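Local coordinates for PhnB protein (Bacillus cereus, PDB 3OMS) that is of unknown function but belongs to the PhnB-like group of the glyoxalase superfamily and is a putative 3-demethylubiquinone-9 3-methyltransferase, at residues S41-N46 with D70-H75; H56-F59 with Q64-M67; H100-D105 with W132-A137. All coordinates share one frame; numbering follows the deposited sequence.

Contact 1, at strand ends and loops, and contact 2 reach one four-stranded sheet with strand order 1-4-3-2; contact 3 packs helix 92-103 on the other sheet, of the same order, a pairing consistent with the glyoxalase fold. Contact 2 is nested along the chain inside the loop that contact 1 closes. Their centres are about 17 Å apart, and they touch where Ser41 N lies 2.9 Å from His56 O, a probable hydrogen bond between neighbouring strands. Contact 3 follows both in sequence, on the opposite side of the chain's centre from each. Its centre is about 20 Å from that of contact 2 and about 29 Å from that of contact 1.

Contact 1. Residues S41-N46 with D70-H75; sequences SRYDEN and DSYVNH
Tyr43 meets Asp70 and Tyr72 at one end of a four-stranded sheet of the glyoxalase fold, where strands 37-42 and 64-70 both run out into loops. Strand 54-61 lies between these two in the sheet, so the link is made by a side chain and a water rather than by strand pairing. The van der Waals part is small. The Tyr43 ring turns an edge to the backbone, with CE2 4.0 Å from Asp70 O near the ring plane, and its OH comes 3.8 Å from CD2 of Tyr72. The two tyrosines cross obliquely; Tyr43 holds CG anti to its carbonyl carbon (chi1 -76°), which sends the ring toward Asp70 and Tyr72.

The polar part runs through one water, bridging Tyr43 OH and Asp70 O at 2.8 Å from each. The Asp70 carboxylate is engaged separately: OD1 accepts from the backbone N of Gly19 and Ala21, and OD2 from that of Val54, which ties this strand end to strand 54-61 and to the turn that leads into helix 21-29.

Each loop also carries a local bond. Asp44 OD2 accepts from Asn46 N at 2.8 Å, an Asx turn in the loop after strand 37-42. In the other loop Ser71 OG donates to Val73 O at 2.7 Å, in the carbonyl plane and on a lone pair.

Contact 2. Residues H56-F59 with Q64-M67; sequences HATF and QEFM
Phe59 places CG between its backbone N and carbonyl carbon (chi1 60°), which swings the ring across to the neighbouring strand and under CB of Phe66. Phe66 instead sets CG beside its own N (chi1 -69°), its ring leads away, and it is mainly the methylene that meets Phe59. CB of Phe66 stands over one face of the Phe59 ring, 3.7 Å from the centroid and 22° off the normal, a CH-pi contact. Its closest approach is to CZ of Phe59, at 3.5 Å. The rings themselves lie oblique to each other.

Beneath these side chains the backbones form the antiparallel hairpin of strands 54-61 and 64-70. Phe59 and Phe66 are a hydrogen-bonded pair: Phe59 N donates to Phe66 O at 2.9 Å, and Phe66 N to Phe59 O at 2.7 Å, the latter nearly along the C=O axis. CA-H...O contacts flank these bonds, such as Met67 CA to Ala57 O at 3.3 Å.

Thr58 and Met67, a non-hydrogen-bonded pair, project to the other face. OG1 of Thr58 lies 3.9 Å from CG of Met67, which is present as selenomethionine, and CG2 of Thr58 lies 4.1 Å from CG of Glu65. Met67 also packs on Tyr86 and Phe66 on Ile11, both of the second subunit, while Phe59 rests on Met25 and Thr29 of helix 21-29.

The chemistry is divided: two nearly straight backbone bonds fix the register, and side-chain cohesion across the hairpin is almost wholly apolar, the Phe59 side packing on a helix while Phe66 and Met67 reach the second subunit.

Contact 3. Residues H100-D105 with W132-A137; sequences HKLAQD and WQLTLA
Leu102 sets both of its methyl groups on one face of the Trp132 indole, the two side chains crossing at about a right angle. Its CG is anti to the carbonyl carbon (chi1 -73°), and chi2 of 167° turns the methyls onto the indole. CD2 lies over the five-membered ring, 3.8 Å from its centroid and only 18° off the normal, which defines a CH-pi contact; its nearest ring atom is NE1 of Trp132 at 3.6 Å. CD1 sits farther along the indole, 3.8 Å from CG of Trp132, and also touches CD1 of Leu134 at 4.2 Å. One leucine thus bridges two residues that alternate along strand 131-136 and point the same way, toward the helix.

In the next shell NE1 of Trp132 is hydrogen-bonded to Asp126 OD2, a polar tie at the ring's N-H that should limit its rotation, while Leu102 lies over a face. The Trp132 side chain also packs on Leu85 and Val87 of strand 83-89, and Tyr28 of helix 21-29 meets it edge-to-face. Leu102 also touches Leu124 of strand 121-125 and Leu31.

All three touching residues are buried in plain helix-on-sheet packing: the last turn of helix 92-103 packs on strand 131-136 through Leu102. Leu134 extends the interface toward Ile95, Val98 and Phe99 of this helix, while strand 131-136 runs between parallel strand 83-89 and antiparallel strand 121-125.

Contact 1. Residues S41-N46 with D70-H75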
loop_
_atom_site.group_PDB
_atom_site.type_symbol
_atom_site.label_atom_id
_atom_site.label_comp_id
_atom_site.label_asym_id
_atom_site.label_seq_id
_atom_site.Cartn_x
_atom_site.Cartn_y
_atom_site.Cartn_z
ATOM N N SER A 41 -19.646 -6.073 -1.946
ATOM C CA SER A 41 -20.400 -7.032 -2.764
ATOM C C SER A 41 -19.695 -8.383 -2.699
ATOM O O SER A 41 -18.460 -8.449 -2.631
ATOM C CB SER A 41 -20.539 -6.561 -4.210
ATOM O OG SER A 41 -19.284 -6.138 -4.692
ATOM N N ARG A 42 -20.501 -9.450 -2.662
ATOM C CA ARG A 42 -20.040 -10.821 -2.444
ATOM C C ARG A 42 -20.511 -11.720 -3.567
ATOM O O ARG A 42 -21.603 -11.527 -4.093
ATOM C CB ARG A 42 -20.632 -11.364 -1.153
ATOM C CG ARG A 42 -20.315 -10.540 0.067
ATOM C CD ARG A 42 -20.797 -11.234 1.322
ATOM N NE ARG A 42 -20.626 -10.392 2.503
ATOM C CZ ARG A 42 -21.512 -9.481 2.919
ATOM N NH1 ARG A 42 -22.618 -9.258 2.231
ATOM N NH2 ARG A 42 -21.280 -8.771 4.029
ATOM N N TYR A 43 -19.696 -12.721 -3.896
ATOM C CA TYR A 43 -19.991 -13.626 -4.981
ATOM C C TYR A 43 -21.197 -14.459 -4.606
ATOM O O TYR A 43 -21.264 -14.984 -3.484
ATOM C CB TYR A 43 -18.791 -14.544 -5.276
ATOM C CG TYR A 43 -17.686 -13.840 -6.028
ATOM C CD1 TYR A 43 -17.833 -13.531 -7.389
ATOM C CD2 TYR A 43 -16.540 -13.429 -5.373
ATOM C CE1 TYR A 43 -16.835 -12.899 -8.078
ATOM C CE2 TYR A 43 -15.527 -12.775 -6.047
ATOM C CZ TYR A 43 -15.681 -12.519 -7.396
ATOM O OH TYR A 43 -14.676 -11.861 -8.047
ATOM N N ASP A 44 -22.137 -14.565 -5.532
ATOM C CA ASP A 44 -23.252 -15.518 -5.376
ATOM C C ASP A 44 -22.821 -16.928 -5.806
ATOM O O ASP A 44 -21.627 -17.193 -5.967
ATOM C CB ASP A 44 -24.485 -15.042 -6.162
ATOM C CG ASP A 44 -24.284 -15.108 -7.660
ATOM O OD1 ASP A 44 -24.910 -14.291 -8.353
ATOM O OD2 ASP A 44 -23.476 -15.948 -8.138
ATOM N N GLU A 45 -23.809 -17.820 -6.008
ATOM C CA GLU A 45 -23.582 -19.261 -6.291
ATOM C C GLU A 45 -22.805 -19.602 -7.586
ATOM O O GLU A 45 -22.196 -20.683 -7.670
ATOM C CB GLU A 45 -24.933 -20.009 -6.317
ATOM C CG GLU A 45 -25.825 -19.680 -7.531
ATOM C CD GLU A 45 -27.261 -20.178 -7.371
ATOM O OE1 GLU A 45 -27.796 -20.827 -8.306
ATOM O OE2 GLU A 45 -27.857 -19.917 -6.302
ATOM N N ASN A 46 -22.829 -18.689 -8.568
ATOM C CA ASN A 46 -22.192 -18.925 -9.871
ATOM C C ASN A 46 -20.853 -18.181 -10.094
ATOM O O ASN A 46 -20.417 -17.988 -11.241
ATOM C CB ASN A 46 -23.188 -18.650 -11.012
ATOM C CG ASN A 46 -23.700 -17.217 -11.026
ATOM O OD1 ASN A 46 -24.871 -16.960 -10.721
ATOM N ND2 ASN A 46 -22.836 -16.283 -11.399
ATOM N N ASP A 70 -11.477 -10.370 -2.520
ATOM C CA ASP A 70 -11.028 -11.763 -2.450
ATOM C C ASP A 70 -10.808 -12.207 -3.872
ATOM O O ASP A 70 -11.768 -12.320 -4.689
ATOM C CB ASP A 70 -12.062 -12.668 -1.775
ATOM C CG ASP A 70 -12.098 -12.510 -0.288
ATOM O OD1 ASP A 70 -11.030 -12.462 0.337
ATOM O OD2 ASP A 70 -13.214 -12.494 0.295
ATOM N N SER A 71 -9.541 -12.418 -4.212
ATOM C CA SER A 71 -9.190 -12.893 -5.539
ATOM C C SER A 71 -9.885 -14.227 -5.936
ATOM O O SER A 71 -9.844 -15.197 -5.192
ATOM C CB SER A 71 -7.685 -13.090 -5.653
ATOM O OG SER A 71 -7.416 -13.544 -6.963
ATOM N N TYR A 72 -10.496 -14.279 -7.114
ATOM C CA TYR A 72 -11.047 -15.577 -7.596
ATOM C C TYR A 72 -9.983 -16.524 -8.181
ATOM O O TYR A 72 -10.305 -17.630 -8.609
ATOM C CB TYR A 72 -12.218 -15.379 -8.568
ATOM C CG TYR A 72 -11.859 -14.764 -9.889
ATOM C CD1 TYR A 72 -11.510 -15.560 -10.972
ATOM C CD2 TYR A 72 -11.881 -13.387 -10.063
ATOM C CE1 TYR A 72 -11.202 -15.007 -12.194
ATOM C CE2 TYR A 72 -11.573 -12.810 -11.282
ATOM C CZ TYR A 72 -11.225 -13.628 -12.348
ATOM O OH TYR A 72 -10.912 -13.085 -13.573
ATOM N N VAL A 73 -8.730 -16.089 -8.198
ATOM C CA VAL A 73 -7.608 -16.891 -8.682
ATOM C C VAL A 73 -6.631 -17.039 -7.537
ATOM O O VAL A 73 -6.358 -16.059 -6.847
ATOM C CB VAL A 73 -6.867 -16.132 -9.804
ATOM C CG1 VAL A 73 -5.516 -16.815 -10.143
ATOM C CG2 VAL A 73 -7.762 -15.978 -11.028
ATOM N N ASN A 74 -6.075 -18.230 -7.350
ATOM C CA ASN A 74 -5.001 -18.409 -6.374
ATOM C C ASN A 74 -3.699 -17.941 -6.992
ATOM O O ASN A 74 -3.338 -18.387 -8.076
ATOM C CB ASN A 74 -4.842 -19.877 -5.984
ATOM C CG ASN A 74 -6.022 -20.405 -5.182
ATOM O OD1 ASN A 74 -6.642 -21.382 -5.598
ATOM N ND2 ASN A 74 -6.350 -19.752 -4.042
ATOM N N HIS A 75 -2.983 -17.061 -6.299
ATOM C CA HIS A 75 -1.714 -16.533 -6.815
ATOM C C HIS A 75 -0.523 -17.150 -6.106
ATOM O O HIS A 75 -0.667 -17.710 -5.005
ATOM C CB HIS A 75 -1.737 -14.997 -6.676
ATOM C CG HIS A 75 -2.692 -14.348 -7.617
ATOM N ND1 HIS A 75 -3.878 -13.778 -7.210
ATOM C CD2 HIS A 75 -2.658 -14.218 -8.961
ATOM C CE1 HIS A 75 -4.518 -13.299 -8.261
ATOM N NE2 HIS A 75 -3.804 -13.558 -9.335
HETATM O O HOH W 1 -12.984 -10.361 -6.338
#

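Contact 2. Residues H56-F59 with Q64-M67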
loop_
_atom_site.group_PDB
_atom_site.type_symbol
_atom_site.label_atom_id
_atom_site.label_comp_id
_atom_site.label_asym_id
_atom_site.label_seq_id
_atom_site.Cartn_x
_atom_site.Cartn_y
_atom_site.Cartn_z
ATOM N N HIS A 56 -15.813 -6.978 -4.393
ATOM C CA HIS A 56 -15.136 -5.717 -4.132
ATOM C C HIS A 56 -15.727 -5.142 -2.855
ATOM O O HIS A 56 -16.918 -5.334 -2.600
ATOM C CB HIS A 56 -15.268 -4.747 -5.321
ATOM C CG HIS A 56 -16.679 -4.380 -5.679
ATOM N ND1 HIS A 56 -17.396 -3.418 -4.997
ATOM C CD2 HIS A 56 -17.493 -4.822 -6.669
ATOM C CE1 HIS A 56 -18.596 -3.298 -5.539
ATOM N NE2 HIS A 56 -18.680 -4.137 -6.556
ATOM N N ALA A 57 -14.892 -4.464 -2.078
ATOM C CA ALA A 57 -15.338 -3.734 -0.886
ATOM C C ALA A 57 -14.492 -2.483 -0.694
ATOM O O ALA A 57 -13.276 -2.479 -1.006
ATOM C CB ALA A 57 -15.271 -4.635 0.369
ATOM N N THR A 58 -15.138 -1.426 -0.186
ATOM C CA THR A 58 -14.487 -0.159 0.168
ATOM C C THR A 58 -14.731 0.073 1.628
ATOM O O THR A 58 -15.826 -0.147 2.126
ATOM C CB THR A 58 -15.036 1.015 -0.627
ATOM O OG1 THR A 58 -14.749 0.804 -2.011
ATOM C CG2 THR A 58 -14.483 2.404 -0.134
ATOM N N PHE A 59 -13.683 0.486 2.342
ATOM C CA PHE A 59 -13.803 0.815 3.761
ATOM C C PHE A 59 -12.917 1.968 4.079
ATOM O O PHE A 59 -11.978 2.263 3.321
ATOM C CB PHE A 59 -13.443 -0.376 4.643
ATOM C CG PHE A 59 -12.049 -0.892 4.473
ATOM C CD1 PHE A 59 -11.083 -0.725 5.494
ATOM C CD2 PHE A 59 -11.704 -1.670 3.350
ATOM C CE1 PHE A 59 -9.800 -1.267 5.364
ATOM C CE2 PHE A 59 -10.393 -2.179 3.217
ATOM C CZ PHE A 59 -9.449 -1.978 4.230
ATOM N N GLN A 64 -9.835 7.625 5.712
ATOM C CA GLN A 64 -9.138 7.361 4.448
ATOM C C GLN A 64 -9.706 6.104 3.818
ATOM O O GLN A 64 -9.824 5.104 4.478
ATOM C CB GLN A 64 -7.638 7.174 4.681
ATOM C CG GLN A 64 -6.818 6.866 3.418
ATOM C CD GLN A 64 -5.320 6.678 3.700
ATOM O OE1 GLN A 64 -4.859 6.874 4.828
ATOM N NE2 GLN A 64 -4.569 6.253 2.683
ATOM N N GLU A 65 -10.048 6.168 2.549
ATOM C CA GLU A 65 -10.618 5.014 1.874
ATOM C C GLU A 65 -9.530 4.026 1.508
ATOM O O GLU A 65 -8.452 4.436 1.049
ATOM C CB GLU A 65 -11.386 5.382 0.604
ATOM C CG GLU A 65 -12.748 6.009 0.829
ATOM C CD GLU A 65 -13.374 6.560 -0.466
ATOM O OE1 GLU A 65 -13.064 6.057 -1.579
ATOM O OE2 GLU A 65 -14.169 7.521 -0.373
ATOM N N PHE A 66 -9.844 2.756 1.723
ATOM C CA PHE A 66 -9.098 1.578 1.283
ATOM C C PHE A 66 -10.052 0.686 0.499
ATOM O O PHE A 66 -11.267 0.764 0.674
ATOM C CB PHE A 66 -8.503 0.853 2.474
ATOM C CG PHE A 66 -7.412 1.641 3.135
ATOM C CD1 PHE A 66 -6.057 1.404 2.795
ATOM C CD2 PHE A 66 -7.713 2.677 3.992
ATOM C CE1 PHE A 66 -5.071 2.158 3.337
ATOM C CE2 PHE A 66 -6.704 3.451 4.556
ATOM C CZ PHE A 66 -5.380 3.205 4.227
HETATM N N MSE A 67 -9.507 -0.113 -0.419
HETATM C CA MSE A 67 -10.269 -1.098 -1.125
HETATM C C MSE A 67 -9.703 -2.484 -0.879
HETATM O O MSE A 67 -8.474 -2.678 -0.656
HETATM C CB MSE A 67 -10.269 -0.763 -2.605
HETATM C CG MSE A 67 -11.026 0.481 -2.945
HETATM SE SE MSE A 67 -10.567 1.085 -4.728
HETATM C CE MSE A 67 -11.563 -0.188 -5.727
#

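Contact 3. Residues H100-D105 with W132-A137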
loop_
_atom_site.group_PDB
_atom_site.type_symbol
_atom_site.label_atom_id
_atom_site.label_comp_id
_atom_site.label_asym_id
_atom_site.label_seq_id
_atom_site.Cartn_x
_atom_site.Cartn_y
_atom_site.Cartn_z
ATOM N N HIS A 100 -0.715 -4.611 19.844
ATOM C CA HIS A 100 -1.042 -5.893 20.498
ATOM C C HIS A 100 -2.147 -6.609 19.735
ATOM O O HIS A 100 -2.093 -7.802 19.539
ATOM C CB HIS A 100 -1.441 -5.630 21.955
ATOM C CG HIS A 100 -2.019 -6.802 22.682
ATOM N ND1 HIS A 100 -1.279 -7.909 23.035
ATOM C CD2 HIS A 100 -3.264 -7.006 23.175
ATOM C CE1 HIS A 100 -2.049 -8.747 23.706
ATOM N NE2 HIS A 100 -3.255 -8.219 23.806
ATOM N N LYS A 101 -3.130 -5.839 19.274
ATOM C CA LYS A 101 -4.200 -6.441 18.513
ATOM C C LYS A 101 -3.682 -6.992 17.180
ATOM O O LYS A 101 -4.009 -8.118 16.803
ATOM C CB LYS A 101 -5.356 -5.440 18.309
ATOM C CG LYS A 101 -6.212 -5.251 19.608
ATOM C CD LYS A 101 -7.328 -4.262 19.353
ATOM C CE LYS A 101 -8.366 -4.050 20.484
ATOM N NZ LYS A 101 -9.253 -2.893 19.919
ATOM N N LEU A 102 -2.914 -6.176 16.454
ATOM C CA LEU A 102 -2.364 -6.565 15.130
ATOM C C LEU A 102 -1.349 -7.710 15.222
ATOM O O LEU A 102 -1.208 -8.505 14.281
ATOM C CB LEU A 102 -1.715 -5.340 14.455
ATOM C CG LEU A 102 -2.604 -4.249 13.886
ATOM C CD1 LEU A 102 -1.738 -2.995 13.554
ATOM C CD2 LEU A 102 -3.344 -4.761 12.639
ATOM N N ALA A 103 -0.645 -7.794 16.361
ATOM C CA ALA A 103 0.323 -8.866 16.598
ATOM C C ALA A 103 -0.301 -10.260 16.776
ATOM O O ALA A 103 0.436 -11.248 16.671
ATOM C CB ALA A 103 1.213 -8.529 17.876
ATOM N N GLN A 104 -1.616 -10.360 17.072
ATOM C CA GLN A 104 -2.228 -11.662 17.407
ATOM C C GLN A 104 -2.142 -12.575 16.191
ATOM O O GLN A 104 -2.595 -12.220 15.098
ATOM C CB GLN A 104 -3.678 -11.510 17.836
ATOM C CG GLN A 104 -3.976 -10.483 18.968
ATOM C CD GLN A 104 -3.349 -10.770 20.360
ATOM O OE1 GLN A 104 -2.169 -11.092 20.482
ATOM N NE2 GLN A 104 -4.139 -10.533 21.408
ATOM N N ASP A 105 -1.470 -13.701 16.359
ATOM C CA ASP A 105 -1.206 -14.667 15.275
ATOM C C ASP A 105 -0.448 -14.026 14.102
ATOM O O ASP A 105 -0.504 -14.504 12.973
ATOM C CB ASP A 105 -2.522 -15.328 14.825
ATOM C CG ASP A 105 -3.089 -16.268 15.884
ATOM O OD1 ASP A 105 -2.342 -16.697 16.784
ATOM O OD2 ASP A 105 -4.275 -16.581 15.817
ATOM N N TRP A 132 2.477 -3.801 8.898
ATOM C CA TRP A 132 2.138 -2.570 9.597
ATOM C C TRP A 132 3.325 -2.043 10.416
ATOM O O TRP A 132 4.021 -2.804 11.143
ATOM C CB TRP A 132 1.014 -2.838 10.571
ATOM C CG TRP A 132 -0.299 -3.251 10.014
ATOM C CD1 TRP A 132 -0.678 -4.513 9.706
ATOM C CD2 TRP A 132 -1.438 -2.413 9.761
ATOM N NE1 TRP A 132 -1.979 -4.529 9.288
ATOM C CE2 TRP A 132 -2.469 -3.249 9.285
ATOM C CE3 TRP A 132 -1.687 -1.048 9.898
ATOM C CZ2 TRP A 132 -3.744 -2.770 8.954
ATOM C CZ3 TRP A 132 -2.939 -0.560 9.523
ATOM C CH2 TRP A 132 -3.963 -1.429 9.081
ATOM N N GLN A 133 3.537 -0.725 10.314
ATOM C CA GLN A 133 4.517 -0.031 11.142
ATOM C C GLN A 133 3.724 0.936 11.987
ATOM O O GLN A 133 2.758 1.575 11.535
ATOM C CB GLN A 133 5.537 0.784 10.341
ATOM C CG GLN A 133 6.444 -0.042 9.429
ATOM C CD GLN A 133 7.419 0.839 8.694
ATOM O OE1 GLN A 133 8.234 1.535 9.310
ATOM N NE2 GLN A 133 7.331 0.841 7.361
ATOM N N LEU A 134 4.108 1.038 13.239
ATOM C CA LEU A 134 3.381 1.903 14.167
ATOM C C LEU A 134 4.369 2.767 14.893
ATOM O O LEU A 134 5.408 2.284 15.309
ATOM C CB LEU A 134 2.592 1.071 15.149
ATOM C CG LEU A 134 1.427 0.282 14.559
ATOM C CD1 LEU A 134 1.906 -1.076 14.071
ATOM C CD2 LEU A 134 0.397 0.169 15.645
ATOM N N THR A 135 4.060 4.064 14.992
ATOM C CA THR A 135 4.918 4.962 15.704
ATOM C C THR A 135 4.115 5.994 16.491
ATOM O O THR A 135 2.954 6.234 16.199
ATOM C CB THR A 135 5.893 5.632 14.755
ATOM O OG1 THR A 135 6.957 6.206 15.531
ATOM C CG2 THR A 135 5.151 6.700 13.901
ATOM N N LEU A 136 4.738 6.549 17.523
ATOM C CA LEU A 136 4.084 7.534 18.356
ATOM C C LEU A 136 4.530 8.932 17.873
ATOM O O LEU A 136 5.733 9.189 17.775
ATOM C CB LEU A 136 4.473 7.251 19.803
ATOM C CG LEU A 136 3.717 7.920 20.942
ATOM C CD1 LEU A 136 2.252 7.566 20.852
ATOM C CD2 LEU A 136 4.344 7.475 22.264
ATOM N N ALA A 137 3.559 9.798 17.540
ATOM C CA ALA A 137 3.819 11.161 17.043
ATOM C C ALA A 137 4.061 12.146 18.177
ATOM O O ALA A 137 4.751 11.836 19.175
ATOM C CB ALA A 137 2.644 11.640 16.167
#